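Local atomic coordinates of putative fructose-bisphosphate aldolase (Coccidioides immitis, PDB entry 3PM6), a protein that is a putative class II aldolase of the TIM-barrel fold that carries a bound zinc ion. Residues P151-G156 and V165-V170; G156-V161 and N194-Y199. All coordinates share one frame; numbering follows the deposited sequence.

Contact 1: P151-G156 and V165-V170; sequences PGRIEG and VDLEGV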
# COMPACT_ATOMS: atom_id res chain seq x y z
N PRO A 151 15.78 -13.07 -23.27
CA PRO A 151 16.21 -13.92 -24.40
C PRO A 151 17.02 -15.08 -23.88
O PRO A 151 18.20 -15.24 -24.23
CB PRO A 151 17.10 -12.98 -25.21
CG PRO A 151 17.62 -12.00 -24.23
CD PRO A 151 16.69 -11.95 -23.04
N GLY A 152 16.40 -15.90 -23.04
CA GLY A 152 17.11 -17.07 -22.48
C GLY A 152 16.26 -17.58 -21.35
O GLY A 152 15.07 -17.28 -21.33
N ARG A 153 16.85 -18.35 -20.44
CA ARG A 153 16.14 -18.82 -19.24
C ARG A 153 17.06 -18.81 -18.02
O ARG A 153 17.92 -19.68 -17.87
CB ARG A 153 15.57 -20.22 -19.43
CG ARG A 153 14.55 -20.59 -18.34
CD ARG A 153 14.04 -22.02 -18.56
NE ARG A 153 13.34 -22.06 -19.85
CZ ARG A 153 13.44 -23.05 -20.73
NH1 ARG A 153 14.22 -24.11 -20.49
NH2 ARG A 153 12.73 -22.97 -21.86
N ILE A 154 16.85 -17.80 -17.17
CA ILE A 154 17.41 -17.74 -15.84
C ILE A 154 16.71 -18.79 -14.98
O ILE A 154 15.47 -18.94 -15.00
CB ILE A 154 17.29 -16.28 -15.24
CG1 ILE A 154 18.04 -15.29 -16.14
CG2 ILE A 154 17.89 -16.23 -13.84
CD1 ILE A 154 17.69 -13.81 -15.90
N GLU A 155 17.51 -19.56 -14.24
CA GLU A 155 16.97 -20.59 -13.38
C GLU A 155 16.63 -20.06 -12.00
O GLU A 155 17.17 -19.05 -11.56
CB GLU A 155 17.97 -21.74 -13.25
CG GLU A 155 18.17 -22.49 -14.56
CD GLU A 155 19.09 -23.69 -14.41
OE1 GLU A 155 20.30 -23.54 -14.66
OE2 GLU A 155 18.60 -24.79 -14.04
N GLY A 156 15.76 -20.75 -11.30
CA GLY A 156 15.49 -20.42 -9.89
C GLY A 156 14.13 -19.76 -9.70
O GLY A 156 13.44 -19.41 -10.66
N VAL A 165 11.95 -25.59 -12.00
CA VAL A 165 12.10 -27.03 -11.79
C VAL A 165 11.67 -27.78 -13.05
O VAL A 165 10.64 -27.48 -13.64
CB VAL A 165 11.26 -27.49 -10.57
CG1 VAL A 165 11.14 -29.02 -10.53
CG2 VAL A 165 11.91 -26.98 -9.30
N ASP A 166 12.47 -28.74 -13.47
CA ASP A 166 12.13 -29.51 -14.68
C ASP A 166 12.37 -28.65 -15.92
O ASP A 166 11.99 -29.04 -17.01
CB ASP A 166 10.67 -30.04 -14.64
CG ASP A 166 10.47 -31.21 -13.63
OD1 ASP A 166 11.45 -31.96 -13.33
OD2 ASP A 166 9.32 -31.39 -13.15
N LEU A 167 12.98 -27.47 -15.75
CA LEU A 167 13.44 -26.68 -16.91
C LEU A 167 14.94 -26.47 -16.84
O LEU A 167 15.48 -26.23 -15.74
CB LEU A 167 12.73 -25.30 -17.02
CG LEU A 167 11.21 -25.25 -17.24
CD1 LEU A 167 10.72 -23.81 -17.24
CD2 LEU A 167 10.78 -25.97 -18.53
N GLU A 168 15.59 -26.54 -17.99
CA GLU A 168 17.05 -26.32 -18.08
C GLU A 168 17.36 -24.82 -18.20
O GLU A 168 16.55 -24.04 -18.72
CB GLU A 168 17.64 -27.03 -19.30
CG GLU A 168 17.71 -28.56 -19.22
CD GLU A 168 18.17 -29.19 -20.55
OE1 GLU A 168 18.85 -28.48 -21.34
OE2 GLU A 168 17.83 -30.37 -20.81
N GLY A 169 18.52 -24.43 -17.71
CA GLY A 169 19.06 -23.11 -17.96
C GLY A 169 19.33 -22.95 -19.43
O GLY A 169 19.75 -23.91 -20.09
N VAL A 170 19.01 -21.77 -19.95
CA VAL A 170 19.38 -21.36 -21.32
C VAL A 170 20.11 -20.01 -21.25
O VAL A 170 19.50 -18.95 -20.97
CB VAL A 170 18.18 -21.27 -22.32
CG1 VAL A 170 18.66 -20.88 -23.75
CG2 VAL A 170 17.39 -22.58 -22.40
O HOH W 1 16.12 -24.99 -13.47
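The guanidinium of R153 is gripped by three backbone carbonyls of its own chain: NH1 donates to the O of E168, while NE and NH2 donate to the O atoms of S122 and F124. The contact lies within the long loop that follows strand 146-149 of the TIM barrel and leads to helix 174-181, where the chain doubles back on itself at the surface. The backbones are joined by a single antiparallel bridge between R153 and V170, a hydrogen-bonded pair. R153 N gives a nearly straight bond of 2.8 Å to V170 O, and V170 N returns one of 3.1 Å to R153 O. From this bridge the arginine sets out with CG anti to its backbone N (chi1 -166°), and a bend at chi3 (-63°) places NE. NH1 meets E168 O at 2.9 Å, on a lone pair in the carbonyl plane, although that oxygen sits 21° out of the guanidinium plane. V170 CG2 and L167 CD1 cover opposite faces of the group. V170 CG2 stands 4.0 Å above the plane, offset toward the rim; the leucine crosses the arginine chain at about a right angle, its CB 3.9 Å from R153 CD. G152 has no side chain, and its CA passes close to V170 O, where a CB would collide with that oxygen. Beyond the bridge, the E155 carboxylate lies against the backbone of G169, with CD 3.4 Å from G169 N. A water lies between E155 OE2 and the O of L167, 2.6 Å from OE2.

Contact 2: G156-V161 and N194-Y199; sequences GGEDGV and NVHGNY. With ZN (zinc ion), chain S.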
# COMPACT_ATOMS: atom_id res chain seq x y z
N GLY A 156 15.76 -20.75 -11.30
CA GLY A 156 15.49 -20.42 -9.89
C GLY A 156 14.13 -19.76 -9.70
O GLY A 156 13.44 -19.41 -10.66
N GLY A 157 13.75 -19.63 -8.44
CA GLY A 157 12.48 -19.02 -8.09
C GLY A 157 12.72 -18.04 -6.95
O GLY A 157 13.78 -18.07 -6.30
N GLU A 158 11.73 -17.18 -6.73
CA GLU A 158 11.67 -16.30 -5.55
C GLU A 158 10.19 -16.24 -5.12
O GLU A 158 9.33 -16.75 -5.82
CB GLU A 158 12.28 -14.90 -5.87
CG GLU A 158 13.78 -15.03 -6.33
CD GLU A 158 14.48 -13.71 -6.66
OE1 GLU A 158 13.77 -12.70 -6.66
OE2 GLU A 158 15.72 -13.68 -6.92
N ASP A 159 9.92 -15.67 -3.96
CA ASP A 159 8.56 -15.36 -3.56
C ASP A 159 7.95 -14.42 -4.59
O ASP A 159 8.38 -13.29 -4.70
CB ASP A 159 8.55 -14.70 -2.17
CG ASP A 159 7.15 -14.55 -1.60
OD1 ASP A 159 6.22 -15.26 -2.05
OD2 ASP A 159 6.99 -13.69 -0.70
N GLY A 160 6.98 -14.91 -5.35
CA GLY A 160 6.33 -14.13 -6.40
C GLY A 160 6.87 -14.44 -7.79
O GLY A 160 6.35 -13.92 -8.80
N VAL A 161 7.91 -15.28 -7.87
CA VAL A 161 8.52 -15.64 -9.18
C VAL A 161 8.58 -17.17 -9.28
O VAL A 161 9.21 -17.80 -8.44
CB VAL A 161 9.94 -14.98 -9.34
CG1 VAL A 161 10.62 -15.36 -10.70
CG2 VAL A 161 9.85 -13.45 -9.19
N ASN A 194 23.90 -15.64 -14.08
CA ASN A 194 23.06 -15.21 -12.98
C ASN A 194 21.90 -16.21 -12.73
O ASN A 194 21.53 -17.00 -13.61
CB ASN A 194 22.55 -13.78 -13.16
CG ASN A 194 21.91 -13.54 -14.51
OD1 ASN A 194 22.20 -14.24 -15.49
ND2 ASN A 194 21.06 -12.54 -14.58
N VAL A 195 21.38 -16.19 -11.50
CA VAL A 195 20.41 -17.17 -11.00
C VAL A 195 19.49 -16.39 -10.06
O VAL A 195 19.94 -15.49 -9.30
CB VAL A 195 21.13 -18.33 -10.20
CG1 VAL A 195 20.22 -19.03 -9.28
CG2 VAL A 195 21.73 -19.35 -11.11
N HIS A 196 18.20 -16.67 -10.14
CA HIS A 196 17.27 -16.19 -9.11
C HIS A 196 17.44 -17.02 -7.85
O HIS A 196 17.63 -18.23 -7.93
CB HIS A 196 15.82 -16.30 -9.61
CG HIS A 196 15.46 -15.28 -10.63
ND1 HIS A 196 14.91 -15.61 -11.86
CD2 HIS A 196 15.58 -13.93 -10.63
CE1 HIS A 196 14.68 -14.51 -12.54
NE2 HIS A 196 15.08 -13.47 -11.83
N GLY A 197 17.31 -16.38 -6.69
CA GLY A 197 17.49 -17.05 -5.39
C GLY A 197 18.93 -17.35 -5.01
O GLY A 197 19.86 -16.73 -5.49
N ASN A 198 19.11 -18.33 -4.14
CA ASN A 198 20.41 -18.61 -3.51
C ASN A 198 21.32 -19.31 -4.51
O ASN A 198 20.93 -20.31 -5.09
CB ASN A 198 20.17 -19.47 -2.27
CG ASN A 198 21.32 -19.41 -1.25
OD1 ASN A 198 22.47 -19.80 -1.53
ND2 ASN A 198 20.99 -18.98 -0.04
N TYR A 199 22.50 -18.73 -4.75
CA TYR A 199 23.53 -19.33 -5.64
C TYR A 199 24.08 -20.66 -5.12
O TYR A 199 24.52 -21.52 -5.91
CB TYR A 199 24.66 -18.33 -5.90
CG TYR A 199 24.25 -17.26 -6.89
CD1 TYR A 199 24.67 -17.32 -8.22
CD2 TYR A 199 23.40 -16.22 -6.52
CE1 TYR A 199 24.24 -16.37 -9.15
CE2 TYR A 199 22.97 -15.28 -7.42
CZ TYR A 199 23.39 -15.36 -8.75
OH TYR A 199 22.99 -14.40 -9.66
ZN ZN S . 14.41 -11.38 -11.86
O HOH W 2 14.11 -17.88 -12.73
O HOH W 3 15.99 -20.87 -6.49
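At the zinc site, two loops meet beside H196, whose NE2 binds the metal at 2.2 Å; H91 and H227 supply the other two protein ligands. H196 CB has G156 C and E158 OE2 near it. The ring's other nitrogen, ND1, donates to a water lying in the ring plane, 2.6 Å away. That water in turn donates to G156 O, making a second-shell link that would help fix the rotation of the ring about its axis. These loops follow strands 146-149 and 187-188, neighbours in the closed parallel barrel of the TIM fold, so the contact joins the loops after two adjacent strands, beside the zinc ion. E158, its chain extended beyond CG, reaches across to the opposing loop. Its OE2 accepts the N-H of G197 at 3.1 Å through the anti lone pair and also lies near the plane of the imidazole, 3.7 Å from H196 CD2. The carboxylate and ring planes are 77° apart, while OE1 turns to N251 ND2. G156 CA comes to 3.6 Å from H196 O, a place where a CB would clash. E158 to V161 form a type II beta turn, with hydrogen bonds from E158 N to V161 O and from V161 N to E158 O, and V161 CG1 approaches the imidazole obliquely, 4.5 Å from H196 ND1.

Contacts 1 and 2 illustrate how one loop can reach from the protein surface to a residue that binds the metal. They share G156, and their segments alternate along the chain, with centres about 11 Å apart. The join is direct: E155 O probably accepts a hydrogen bond from H196 N at 3.0 Å. I154 makes no contact with 165-170 and packs against H196, a zinc-binding residue, its CG2 lying 3.6 Å from H196 ND1. The folded-back loop of contact 1 is continuous with the second shell of the metal site, though the nearest side-chain atom of E155 is about 11 Å from the zinc ion.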